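Hydroquinone dioxygenase large subunit (Pseudomonas sp., PDB 4ZXA) forms, with its small subunit, a two-subunit hydroquinone 1,2-dioxygenase that probably uses iron(II) and dioxygen to open the ring of hydroquinone. Local coordinates at residues D64-R68 with I132-T137; D17-S21 with R30-L34; S268-V272 with Y306-S311; F194-Q199 with Y222-S226. One frame throughout, in Å; residues are numbered along the deposited sequence.

Interaction 1 (D64-R68 with I132-T137)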
loop_
_atom_site.group_PDB
_atom_site.type_symbol
_atom_site.label_atom_id
_atom_site.label_comp_id
_atom_site.label_asym_id
_atom_site.label_seq_id
_atom_site.Cartn_x
_atom_site.Cartn_y
_atom_site.Cartn_z
ATOM N N ASP E 64 3.675 9.164 0.607
ATOM C CA ASP E 64 3.007 9.220 1.901
ATOM C C ASP E 64 3.393 8.015 2.768
ATOM O O ASP E 64 3.754 8.184 3.924
ATOM C CB ASP E 64 1.487 9.388 1.783
ATOM C CG ASP E 64 0.826 8.290 0.966
ATOM O OD1 ASP E 64 1.540 7.531 0.272
ATOM O OD2 ASP E 64 -0.430 8.202 1.013
ATOM N N ILE E 65 3.352 6.814 2.202
ATOM C CA ILE E 65 3.774 5.612 2.921
ATOM C C ILE E 65 5.204 5.769 3.443
ATOM O O ILE E 65 5.476 5.519 4.631
ATOM C CB ILE E 65 3.601 4.345 2.042
ATOM C CG1 ILE E 65 2.110 4.137 1.750
ATOM C CG2 ILE E 65 4.186 3.120 2.698
ATOM C CD1 ILE E 65 1.819 2.937 0.898
ATOM N N PHE E 66 6.095 6.228 2.565
ATOM C CA PHE E 66 7.494 6.435 2.922
ATOM C C PHE E 66 7.670 7.411 4.069
ATOM O O PHE E 66 8.404 7.126 5.016
ATOM C CB PHE E 66 8.303 6.940 1.732
ATOM C CG PHE E 66 9.775 6.998 1.994
ATOM C CD1 PHE E 66 10.365 8.157 2.471
ATOM C CD2 PHE E 66 10.573 5.887 1.764
ATOM C CE1 PHE E 66 11.741 8.215 2.718
ATOM C CE2 PHE E 66 11.955 5.932 2.004
ATOM C CZ PHE E 66 12.535 7.098 2.476
ATOM N N LEU E 67 7.017 8.566 3.977
ATOM C CA LEU E 67 7.146 9.591 5.013
ATOM C C LEU E 67 6.590 9.156 6.366
ATOM O O LEU E 67 7.220 9.413 7.392
ATOM C CB LEU E 67 6.512 10.914 4.583
ATOM C CG LEU E 67 7.266 11.565 3.425
ATOM C CD1 LEU E 67 6.423 12.652 2.804
ATOM C CD2 LEU E 67 8.626 12.097 3.906
ATOM N N ARG E 68 5.430 8.501 6.387
ATOM C CA ARG E 68 4.887 8.040 7.662
ATOM C C ARG E 68 5.881 7.077 8.314
ATOM O O ARG E 68 6.125 7.136 9.534
ATOM C CB ARG E 68 3.532 7.350 7.485
ATOM C CG ARG E 68 2.449 8.217 6.871
ATOM C CD ARG E 68 1.074 7.558 6.983
ATOM N NE ARG E 68 0.106 8.199 6.096
ATOM C CZ ARG E 68 -0.284 7.702 4.925
ATOM N NH1 ARG E 68 0.190 6.535 4.493
ATOM N NH2 ARG E 68 -1.159 8.376 4.192
ATOM N N ILE E 132 15.716 14.488 5.475
ATOM C CA ILE E 132 14.806 13.998 4.443
ATOM C C ILE E 132 13.351 14.384 4.757
ATOM O O ILE E 132 12.649 14.925 3.899
ATOM C CB ILE E 132 14.956 12.476 4.209
ATOM C CG1 ILE E 132 16.325 12.164 3.597
ATOM C CG2 ILE E 132 13.847 11.957 3.290
ATOM C CD1 ILE E 132 16.683 10.708 3.626
ATOM N N LEU E 133 12.904 14.131 5.986
ATOM C CA LEU E 133 11.555 14.526 6.387
ATOM C C LEU E 133 11.348 16.016 6.144
ATOM O O LEU E 133 10.347 16.430 5.560
ATOM C CB LEU E 133 11.278 14.195 7.859
ATOM C CG LEU E 133 11.165 12.731 8.275
ATOM C CD1 LEU E 133 11.224 12.612 9.807
ATOM C CD2 LEU E 133 9.880 12.119 7.721
ATOM N N ARG E 134 12.301 16.818 6.599
ATOM C CA ARG E 134 12.211 18.262 6.449
ATOM C C ARG E 134 11.979 18.618 4.994
ATOM O O ARG E 134 11.060 19.365 4.666
ATOM C CB ARG E 134 13.484 18.937 6.969
ATOM C CG ARG E 134 13.366 20.446 7.160
ATOM C CD ARG E 134 14.646 21.041 7.763
ATOM N NE ARG E 134 14.499 22.471 8.044
ATOM C CZ ARG E 134 14.470 23.005 9.266
ATOM N NH1 ARG E 134 14.598 22.241 10.352
ATOM N NH2 ARG E 134 14.323 24.317 9.404
ATOM N N ASP E 135 12.801 18.060 4.113
ATOM C CA ASP E 135 12.732 18.425 2.710
ATOM C C ASP E 135 11.511 17.845 1.967
ATOM O O ASP E 135 10.901 18.532 1.152
ATOM C CB ASP E 135 14.037 18.070 2.000
ATOM C CG ASP E 135 14.098 18.632 0.582
ATOM O OD1 ASP E 135 14.239 19.866 0.438
ATOM O OD2 ASP E 135 13.997 17.842 -0.385
ATOM N N TRP E 136 11.141 16.597 2.253
ATOM C CA TRP E 136 10.092 15.930 1.477
ATOM C C TRP E 136 8.675 16.113 2.037
ATOM O O TRP E 136 7.682 15.727 1.395
ATOM C CB TRP E 136 10.401 14.439 1.318
ATOM C CG TRP E 136 11.680 14.167 0.589
ATOM C CD1 TRP E 136 12.541 15.089 0.073
ATOM C CD2 TRP E 136 12.239 12.884 0.288
ATOM N NE1 TRP E 136 13.599 14.462 -0.527
ATOM C CE2 TRP E 136 13.440 13.106 -0.408
ATOM C CE3 TRP E 136 11.834 11.569 0.539
ATOM C CZ2 TRP E 136 14.248 12.064 -0.854
ATOM C CZ3 TRP E 136 12.638 10.535 0.095
ATOM C CH2 TRP E 136 13.827 10.787 -0.594
ATOM N N THR E 137 8.580 16.703 3.223
ATOM C CA THR E 137 7.276 16.951 3.805
ATOM C C THR E 137 6.788 18.371 3.535
ATOM O O THR E 137 7.291 19.333 4.101
ATOM C CB THR E 137 7.263 16.691 5.312
ATOM O OG1 THR E 137 7.798 15.386 5.575
ATOM C CG2 THR E 137 5.838 16.782 5.842
#
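Leu67 and Leu133 mark the nearest point of the backbones, their CA atoms 6.8 Å apart. The axes of the short helical segments 64-68 and 132-136 keep 11.0 Å between them, and their N-to-C directions diverge by 144°, so the two run roughly antiparallel. Leu67 carries much of the contact. Its CD1 comes to 3.6 Å from Trp136 O, while its CD2 meets Leu133 CD2 at 4.0 Å and also rests on Trp136 CB. One turn of chain beyond Leu133, the helix stops: Thr137 leaves helical geometry, and its OG1 donates to Leu133 O over 2.8 Å. That carbonyl takes Thr137 N as well, the two donors arriving from opposite faces of its plane. These are helices 63-75 and 122-136 of the N-terminal region, and Phe66 and Trp136 both also touch Ala46 on strand 45-52, so the pair packs against the five-stranded antiparallel sheet. Phe66 places its CG anti to the backbone N (chi1 -172°), which carries the ring toward the indole, where Phe66 CE1 lies 3.6 Å from Trp136 CZ3. The two rings are inclined at 43°. Ile132 CG2 lies at the edge of the Phe66 ring, 4.3 Å from its CE1, and over one face of the Trp136 ring near the rim. At its polar end, Trp136 NE1 is hydrogen-bonded to Arg30 O.

Interaction 2 (D17-S21 with R30-L34)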
loop_
_atom_site.group_PDB
_atom_site.type_symbol
_atom_site.label_atom_id
_atom_site.label_comp_id
_atom_site.label_asym_id
_atom_site.label_seq_id
_atom_site.Cartn_x
_atom_site.Cartn_y
_atom_site.Cartn_z
ATOM N N ASP E 17 27.481 15.184 9.200
ATOM C CA ASP E 17 27.323 15.944 7.962
ATOM C C ASP E 17 26.455 15.229 6.932
ATOM O O ASP E 17 26.832 14.183 6.405
ATOM C CB ASP E 17 28.691 16.220 7.347
ATOM C CG ASP E 17 29.116 17.663 7.507
ATOM O OD1 ASP E 17 28.382 18.429 8.185
ATOM O OD2 ASP E 17 30.184 18.027 6.962
ATOM N N VAL E 18 25.301 15.810 6.633
ATOM C CA VAL E 18 24.384 15.254 5.645
ATOM C C VAL E 18 24.782 15.577 4.192
ATOM O O VAL E 18 25.041 16.732 3.857
ATOM C CB VAL E 18 22.928 15.744 5.911
ATOM C CG1 VAL E 18 22.011 15.329 4.770
ATOM C CG2 VAL E 18 22.411 15.199 7.243
ATOM N N GLN E 19 24.827 14.545 3.348
ATOM C CA GLN E 19 25.060 14.688 1.910
ATOM C C GLN E 19 23.759 14.937 1.163
ATOM O O GLN E 19 22.973 14.010 0.948
ATOM C CB GLN E 19 25.665 13.413 1.362
ATOM C CG GLN E 19 27.165 13.402 1.285
ATOM C CD GLN E 19 27.704 12.003 1.094
ATOM O OE1 GLN E 19 28.216 11.657 0.021
ATOM N NE2 GLN E 19 27.580 11.179 2.135
ATOM N N ALA E 20 23.532 16.183 0.764
ATOM C CA ALA E 20 22.306 16.559 0.074
ATOM C C ALA E 20 22.614 17.345 -1.191
ATOM O O ALA E 20 23.579 18.109 -1.240
ATOM C CB ALA E 20 21.423 17.381 0.987
ATOM N N SER E 21 21.774 17.163 -2.203
ATOM C CA SER E 21 21.911 17.845 -3.478
ATOM C C SER E 21 21.132 19.160 -3.486
ATOM O O SER E 21 20.358 19.431 -2.574
ATOM C CB SER E 21 21.362 16.959 -4.588
ATOM O OG SER E 21 19.949 17.045 -4.630
ATOM N N ARG E 30 15.378 17.725 -2.922
ATOM C CA ARG E 30 16.776 17.324 -2.891
ATOM C C ARG E 30 16.910 15.807 -2.815
ATOM O O ARG E 30 16.169 15.150 -2.100
ATOM C CB ARG E 30 17.445 17.903 -1.643
ATOM C CG ARG E 30 17.297 19.397 -1.450
ATOM C CD ARG E 30 17.945 19.817 -0.136
ATOM N NE ARG E 30 17.924 21.264 0.037
ATOM C CZ ARG E 30 18.870 22.072 -0.429
ATOM N NH1 ARG E 30 19.901 21.567 -1.092
ATOM N NH2 ARG E 30 18.788 23.381 -0.234
ATOM N N SER E 31 17.872 15.247 -3.522
ATOM C CA SER E 31 18.200 13.843 -3.322
ATOM C C SER E 31 19.217 13.754 -2.191
ATOM O O SER E 31 19.870 14.734 -1.873
ATOM C CB SER E 31 18.771 13.225 -4.602
ATOM O OG SER E 31 19.925 13.932 -5.026
ATOM N N PHE E 32 19.345 12.584 -1.576
ATOM C CA PHE E 32 20.280 12.411 -0.468
ATOM C C PHE E 32 21.159 11.181 -0.666
ATOM O O PHE E 32 20.763 10.197 -1.297
ATOM C CB PHE E 32 19.545 12.340 0.884
ATOM C CG PHE E 32 18.918 13.644 1.309
ATOM C CD1 PHE E 32 17.662 14.017 0.847
ATOM C CD2 PHE E 32 19.585 14.504 2.162
ATOM C CE1 PHE E 32 17.083 15.224 1.235
ATOM C CE2 PHE E 32 19.011 15.704 2.556
ATOM C CZ PHE E 32 17.760 16.064 2.094
ATOM N N GLN E 33 22.364 11.256 -0.121
ATOM C CA GLN E 33 23.298 10.152 -0.170
ATOM C C GLN E 33 23.592 9.707 1.250
ATOM O O GLN E 33 23.839 10.530 2.141
ATOM C CB GLN E 33 24.602 10.579 -0.851
ATOM C CG GLN E 33 25.561 9.423 -1.132
ATOM C CD GLN E 33 25.153 8.641 -2.365
ATOM O OE1 GLN E 33 24.557 9.199 -3.285
ATOM N NE2 GLN E 33 25.454 7.346 -2.386
ATOM N N LEU E 34 23.560 8.401 1.463
ATOM C CA LEU E 34 23.898 7.838 2.757
ATOM C C LEU E 34 24.699 6.604 2.446
ATOM O O LEU E 34 24.156 5.623 1.947
ATOM C CB LEU E 34 22.630 7.489 3.538
ATOM C CG LEU E 34 22.792 6.933 4.951
ATOM C CD1 LEU E 34 23.678 7.849 5.784
ATOM C CD2 LEU E 34 21.430 6.764 5.613
HETATM O O HOH W 1 23.994 11.902 4.432
#
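Ala20 and Phe32 make the non-hydrogen-bonded pair of a short antiparallel beta hairpin, in which the weakly bonded strand 19-20 lies along strand 32-34 and forms one border of the five-stranded N-terminal sheet. Two backbone bonds tie it: Gln33 N donates to Gln19 O over 3.0 Å, nearly straight at 168°, and Ser21 N reaches Ser31 O at 3.1 Å. Where Gln19 N and Gln33 O face each other, a water joins them, accepting from the first and donating to the second. Within the Ala20-Phe32 pair, Ala20 CB comes to 3.3 Å from Phe32 CE2, and Val18 CG1 meets the edge of the same ring. That ring also touches Ile132 of helix 122-136, and Val18 beside it touches Ala127 there. Ser21 is gripped twice more. With chi1 at 80° its OG turns to accept from Ser31 N at 3.0 Å, and its carbonyl oxygen takes Arg30 NH1 at 2.6 Å, near the guanidinium edge. Shortening Arg30 to alanine is likely to leave Ser21 O without its NH1 donor and the start of segment 30-34 less tied to Ser21. Of the four direct bonds, then, two run between backbone groups, and at Ser21 a hydroxyl and a guanidinium add two more, so that end of the pairing depends on side chains as well as on the backbone.

Interaction 3 (S268-V272 with Y306-S311)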
loop_
_atom_site.group_PDB
_atom_site.type_symbol
_atom_site.label_atom_id
_atom_site.label_comp_id
_atom_site.label_asym_id
_atom_site.label_seq_id
_atom_site.Cartn_x
_atom_site.Cartn_y
_atom_site.Cartn_z
ATOM N N SER E 268 -9.285 0.768 24.509
ATOM C CA SER E 268 -10.553 1.119 23.877
ATOM C C SER E 268 -10.652 0.543 22.476
ATOM O O SER E 268 -9.640 0.338 21.815
ATOM C CB SER E 268 -10.729 2.633 23.804
ATOM O OG SER E 268 -10.294 3.127 22.553
ATOM N N ASP E 269 -11.876 0.273 22.038
ATOM C CA ASP E 269 -12.139 -0.155 20.676
ATOM C C ASP E 269 -11.432 -1.464 20.325
ATOM O O ASP E 269 -11.440 -2.399 21.132
ATOM C CB ASP E 269 -11.809 0.981 19.710
ATOM C CG ASP E 269 -12.646 2.222 19.999
ATOM O OD1 ASP E 269 -13.868 2.178 19.727
ATOM O OD2 ASP E 269 -12.108 3.227 20.529
ATOM N N GLU E 270 -10.844 -1.543 19.131
ATOM C CA GLU E 270 -10.161 -2.761 18.718
ATOM C C GLU E 270 -9.084 -2.518 17.678
ATOM O O GLU E 270 -9.171 -1.578 16.892
ATOM C CB GLU E 270 -11.156 -3.823 18.216
ATOM C CG GLU E 270 -11.858 -3.492 16.892
ATOM C CD GLU E 270 -12.726 -4.644 16.359
ATOM O OE1 GLU E 270 -12.959 -5.630 17.093
ATOM O OE2 GLU E 270 -13.186 -4.567 15.196
ATOM N N ILE E 271 -8.078 -3.389 17.693
ATOM C CA ILE E 271 -6.991 -3.395 16.722
ATOM C C ILE E 271 -6.773 -4.818 16.204
ATOM O O ILE E 271 -6.881 -5.799 16.960
ATOM C CB ILE E 271 -5.659 -2.879 17.355
ATOM C CG1 ILE E 271 -5.797 -1.419 17.822
ATOM C CG2 ILE E 271 -4.495 -3.026 16.372
ATOM C CD1 ILE E 271 -4.559 -0.856 18.494
ATOM N N VAL E 272 -6.462 -4.945 14.917
ATOM C CA VAL E 272 -6.124 -6.256 14.375
ATOM C C VAL E 272 -4.634 -6.387 14.023
ATOM O O VAL E 272 -4.062 -5.556 13.299
ATOM C CB VAL E 272 -6.976 -6.609 13.148
ATOM C CG1 VAL E 272 -6.496 -7.935 12.527
ATOM C CG2 VAL E 272 -8.427 -6.687 13.531
ATOM N N TYR E 306 -3.888 -2.939 12.527
ATOM C CA TYR E 306 -4.932 -2.247 11.786
ATOM C C TYR E 306 -5.986 -1.756 12.762
ATOM O O TYR E 306 -6.509 -2.526 13.571
ATOM C CB TYR E 306 -5.552 -3.172 10.730
ATOM C CG TYR E 306 -4.547 -3.609 9.692
ATOM C CD1 TYR E 306 -3.575 -4.552 10.004
ATOM C CD2 TYR E 306 -4.551 -3.068 8.414
ATOM C CE1 TYR E 306 -2.652 -4.955 9.080
ATOM C CE2 TYR E 306 -3.625 -3.467 7.475
ATOM C CZ TYR E 306 -2.669 -4.416 7.819
ATOM O OH TYR E 306 -1.715 -4.838 6.912
ATOM N N SER E 307 -6.271 -0.463 12.721
ATOM C CA SER E 307 -7.210 0.094 13.678
ATOM C C SER E 307 -8.137 1.036 12.949
ATOM O O SER E 307 -7.759 2.158 12.617
ATOM C CB SER E 307 -6.466 0.808 14.810
ATOM O OG SER E 307 -7.369 1.379 15.751
ATOM N N THR E 308 -9.344 0.568 12.672
ATOM C CA THR E 308 -10.268 1.350 11.864
ATOM C C THR E 308 -10.658 2.647 12.552
ATOM O O THR E 308 -10.634 3.698 11.929
ATOM C CB THR E 308 -11.537 0.568 11.505
ATOM O OG1 THR E 308 -11.189 -0.583 10.722
ATOM C CG2 THR E 308 -12.444 1.441 10.702
ATOM N N LYS E 309 -11.021 2.570 13.831
ATOM C CA LYS E 309 -11.268 3.775 14.602
ATOM C C LYS E 309 -10.072 4.084 15.495
ATOM O O LYS E 309 -9.501 3.180 16.093
ATOM C CB LYS E 309 -12.523 3.637 15.482
ATOM C CG LYS E 309 -12.668 4.793 16.466
ATOM C CD LYS E 309 -13.946 4.716 17.284
ATOM C CE LYS E 309 -14.066 5.857 18.311
ATOM N NZ LYS E 309 -13.081 5.756 19.429
ATOM N N ARG E 310 -9.701 5.357 15.587
ATOM C CA ARG E 310 -8.709 5.783 16.563
ATOM C C ARG E 310 -9.009 5.123 17.905
ATOM O O ARG E 310 -10.069 5.369 18.494
ATOM C CB ARG E 310 -8.725 7.303 16.714
ATOM C CG ARG E 310 -7.365 7.944 17.003
ATOM C CD ARG E 310 -7.540 9.439 17.234
ATOM N NE ARG E 310 -6.302 10.193 17.382
ATOM C CZ ARG E 310 -5.544 10.583 16.360
ATOM N NH1 ARG E 310 -5.880 10.263 15.110
ATOM N NH2 ARG E 310 -4.441 11.284 16.587
ATOM N N SER E 311 -8.069 4.305 18.388
ATOM C CA SER E 311 -8.247 3.537 19.612
ATOM C C SER E 311 -7.115 3.738 20.621
ATOM O O SER E 311 -5.999 4.108 20.261
ATOM C CB SER E 311 -8.367 2.049 19.290
ATOM O OG SER E 311 -7.208 1.585 18.624
HETATM O O HOH W 2 -10.696 0.645 16.267
#
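Val272 and Tyr306 form an antiparallel hydrogen-bonded pair: Val272 N donates to Tyr306 O over 2.8 Å, and Tyr306 N returns a bond to Val272 O at 2.7 Å. The acceptor of the second bond also sits at the edge of the tyrosine ring, Val272 O lying 3.5 Å from Tyr306 CD1. Beyond this pair the second segment turns a corner at Thr308 and Lys309, while the first runs back to Asp269; a water joins the two by donating to both Glu270 O and Lys309 O. The corner carries the chain from one sheet to the other of a cupin-type beta fold, from strand 301-307, which contributes the cadmium ligand His303, into strand 310-318. Inside the corner, Ser311 OG donates to Ser307 OG over 2.9 Å. Ile271 packs on this hydroxyl pair, its CG1 3.4 Å from Ser311 OG, and its side chain stands about 7 Å from the bound 4-hydroxybenzonitrile. At the far end a salt bridge closes the contact. Lys309 is extended until its last bond, which bends (chi4 -69°) to bring NZ 2.9 Å from Asp269 OD2, above the carboxylate plane. Ser268 OG reaches that same oxygen OD2 of Asp269 from the opposite face, at 2.7 Å. Lys309 NZ also donates to Arg310 O. Residues of the small subunit share both charged ends: its Thr12 OG1 bonds to Lys309 NZ, and its Val13 N to Asp269 OD1.

Interaction 4 (F194-Q199 with Y222-S226)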
loop_
_atom_site.group_PDB
_atom_site.type_symbol
_atom_site.label_atom_id
_atom_site.label_comp_id
_atom_site.label_asym_id
_atom_site.label_seq_id
_atom_site.Cartn_x
_atom_site.Cartn_y
_atom_site.Cartn_z
ATOM N N PHE E 194 -12.454 10.912 19.409
ATOM C CA PHE E 194 -12.593 10.679 20.838
ATOM C C PHE E 194 -13.562 11.700 21.436
ATOM O O PHE E 194 -13.625 11.865 22.657
ATOM C CB PHE E 194 -11.230 10.734 21.551
ATOM C CG PHE E 194 -10.327 9.555 21.243
ATOM C CD1 PHE E 194 -10.815 8.261 21.285
ATOM C CD2 PHE E 194 -8.997 9.750 20.901
ATOM C CE1 PHE E 194 -9.998 7.180 21.006
ATOM C CE2 PHE E 194 -8.168 8.667 20.611
ATOM C CZ PHE E 194 -8.667 7.377 20.661
ATOM N N ALA E 195 -14.336 12.371 20.580
ATOM C CA ALA E 195 -15.199 13.465 21.042
ATOM C C ALA E 195 -16.220 13.051 22.098
ATOM O O ALA E 195 -16.806 13.905 22.746
ATOM C CB ALA E 195 -15.896 14.172 19.865
ATOM N N ASP E 196 -16.427 11.752 22.280
ATOM C CA ASP E 196 -17.416 11.277 23.244
ATOM C C ASP E 196 -16.788 10.864 24.563
ATOM O O ASP E 196 -17.491 10.419 25.465
ATOM C CB ASP E 196 -18.199 10.084 22.678
ATOM C CG ASP E 196 -17.304 8.877 22.398
ATOM O OD1 ASP E 196 -16.182 9.094 21.900
ATOM O OD2 ASP E 196 -17.714 7.723 22.675
ATOM N N VAL E 197 -15.471 10.984 24.672
ATOM C CA VAL E 197 -14.761 10.575 25.890
ATOM C C VAL E 197 -14.875 11.601 27.028
ATOM O O VAL E 197 -14.624 12.781 26.830
ATOM C CB VAL E 197 -13.277 10.301 25.570
ATOM C CG1 VAL E 197 -12.442 10.129 26.845
ATOM C CG2 VAL E 197 -13.171 9.088 24.681
ATOM N N SER E 198 -15.255 11.152 28.218
ATOM C CA SER E 198 -15.335 12.041 29.372
ATOM C C SER E 198 -14.088 12.916 29.460
ATOM O O SER E 198 -12.991 12.442 29.200
ATOM C CB SER E 198 -15.459 11.233 30.669
ATOM O OG SER E 198 -15.216 12.051 31.811
ATOM N N GLN E 199 -14.252 14.176 29.854
ATOM C CA GLN E 199 -13.107 15.057 30.059
ATOM C C GLN E 199 -12.900 15.403 31.539
ATOM O O GLN E 199 -12.210 16.373 31.880
ATOM C CB GLN E 199 -13.255 16.318 29.212
ATOM C CG GLN E 199 -13.306 16.019 27.718
ATOM C CD GLN E 199 -12.009 15.393 27.207
ATOM O OE1 GLN E 199 -10.911 15.923 27.443
ATOM N NE2 GLN E 199 -12.128 14.262 26.510
ATOM N N TYR E 222 -6.263 12.397 28.563
ATOM C CA TYR E 222 -4.937 12.680 28.076
ATOM C C TYR E 222 -4.769 12.030 26.703
ATOM O O TYR E 222 -4.318 12.682 25.753
ATOM C CB TYR E 222 -3.944 12.144 29.103
ATOM C CG TYR E 222 -2.487 12.291 28.762
ATOM C CD1 TYR E 222 -1.754 13.382 29.207
ATOM C CD2 TYR E 222 -1.838 11.316 28.024
ATOM C CE1 TYR E 222 -0.423 13.500 28.914
ATOM C CE2 TYR E 222 -0.521 11.433 27.713
ATOM C CZ TYR E 222 0.189 12.517 28.163
ATOM O OH TYR E 222 1.524 12.601 27.850
ATOM N N LEU E 223 -5.161 10.762 26.581
ATOM C CA LEU E 223 -5.093 10.092 25.285
ATOM C C LEU E 223 -6.035 10.746 24.274
ATOM O O LEU E 223 -5.681 10.912 23.109
ATOM C CB LEU E 223 -5.383 8.592 25.399
ATOM C CG LEU E 223 -4.366 7.814 26.242
ATOM C CD1 LEU E 223 -4.700 6.331 26.250
ATOM C CD2 LEU E 223 -2.945 8.048 25.754
ATOM N N SER E 224 -7.224 11.143 24.722
ATOM C CA SER E 224 -8.217 11.698 23.799
ATOM C C SER E 224 -7.664 12.936 23.112
ATOM O O SER E 224 -8.160 13.355 22.063
ATOM C CB SER E 224 -9.544 12.019 24.511
ATOM O OG SER E 224 -9.467 13.200 25.304
ATOM N N ARG E 225 -6.642 13.526 23.721
ATOM C CA ARG E 225 -6.085 14.763 23.207
ATOM C C ARG E 225 -4.756 14.539 22.490
ATOM O O ARG E 225 -4.047 15.488 22.182
ATOM C CB ARG E 225 -5.977 15.805 24.322
ATOM C CG ARG E 225 -7.351 16.193 24.894
ATOM C CD ARG E 225 -7.265 17.081 26.139
ATOM N NE ARG E 225 -8.596 17.445 26.617
ATOM C CZ ARG E 225 -9.074 18.687 26.684
ATOM N NH1 ARG E 225 -8.332 19.727 26.327
ATOM N NH2 ARG E 225 -10.304 18.891 27.132
ATOM N N SER E 226 -4.442 13.280 22.201
ATOM C CA SER E 226 -3.247 12.949 21.431
ATOM C C SER E 226 -3.356 13.413 19.985
ATOM O O SER E 226 -4.345 13.135 19.320
ATOM C CB SER E 226 -2.989 11.442 21.461
ATOM O OG SER E 226 -1.937 11.095 20.571
#
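Gln199 and Arg225 meet through a side-on grip, in which one amide oxygen takes two guanidinium nitrogens. It joins the loop before strand 203-206, which here makes a type I beta turn from Phe194 to Val197, to the C-terminal end of helix 219-224. Arg225 NE lies 2.9 Å and Arg225 NH2 3.0 Å from Gln199 OE1, which sits in the guanidinium plane, while the amide itself is inclined at 39° to that plane. Both nitrogens approach OE1 from the same face of the amide. The other end of the amide is held too: Gln199 NE2 donates to Ser224 OG over 3.1 Å, almost straight at 169°, and also to Val197 O, 2.9 Å away. A bend at chi2 (-63°) folds the glutamine back to make these bonds, and with oxygen and nitrogen both engaged a flip of the amide would probably break both sets. A leucine in place of Gln199 would keep some bulk but would probably leave the Arg225 guanidinium without this acceptor and free to swing, and Ser224 OG without its amide donor. That hydroxyl has a second partner, Lys221 O, one turn back in the helix. Next comes the apolar shell, where Phe194 lies against Ser224 and also touches Arg310 and Met312 of strand 310-318. The turn itself is closed by Val197 N on Phe194 O, and Asp196 at its corner binds Thr12 N of the small subunit through OD2. Within this shell Phe194 CB rests 3.6 Å from Ser224 CB, and Phe194 CD2 lies the same distance from Ser224 CA.

In the fold
The four contacts follow one another along the chain, and none nests in or crosses another. Interaction 2 comes first, closing a short hairpin at the border of the N-terminal sheet. Interaction 1 closes a much longer loop of strands and helices, and its second segment returns to the hairpin, where Asp135 OD2 bonds to Arg30 N. Interaction 4 then ties a loop to helix 219-224, and interaction 3 joins strands of the cupin-type part near the ligand pocket. Those two touch as well, Phe194 packing against Lys309. Two clusters result, with interactions 2 and 3 centred about 38 Å apart.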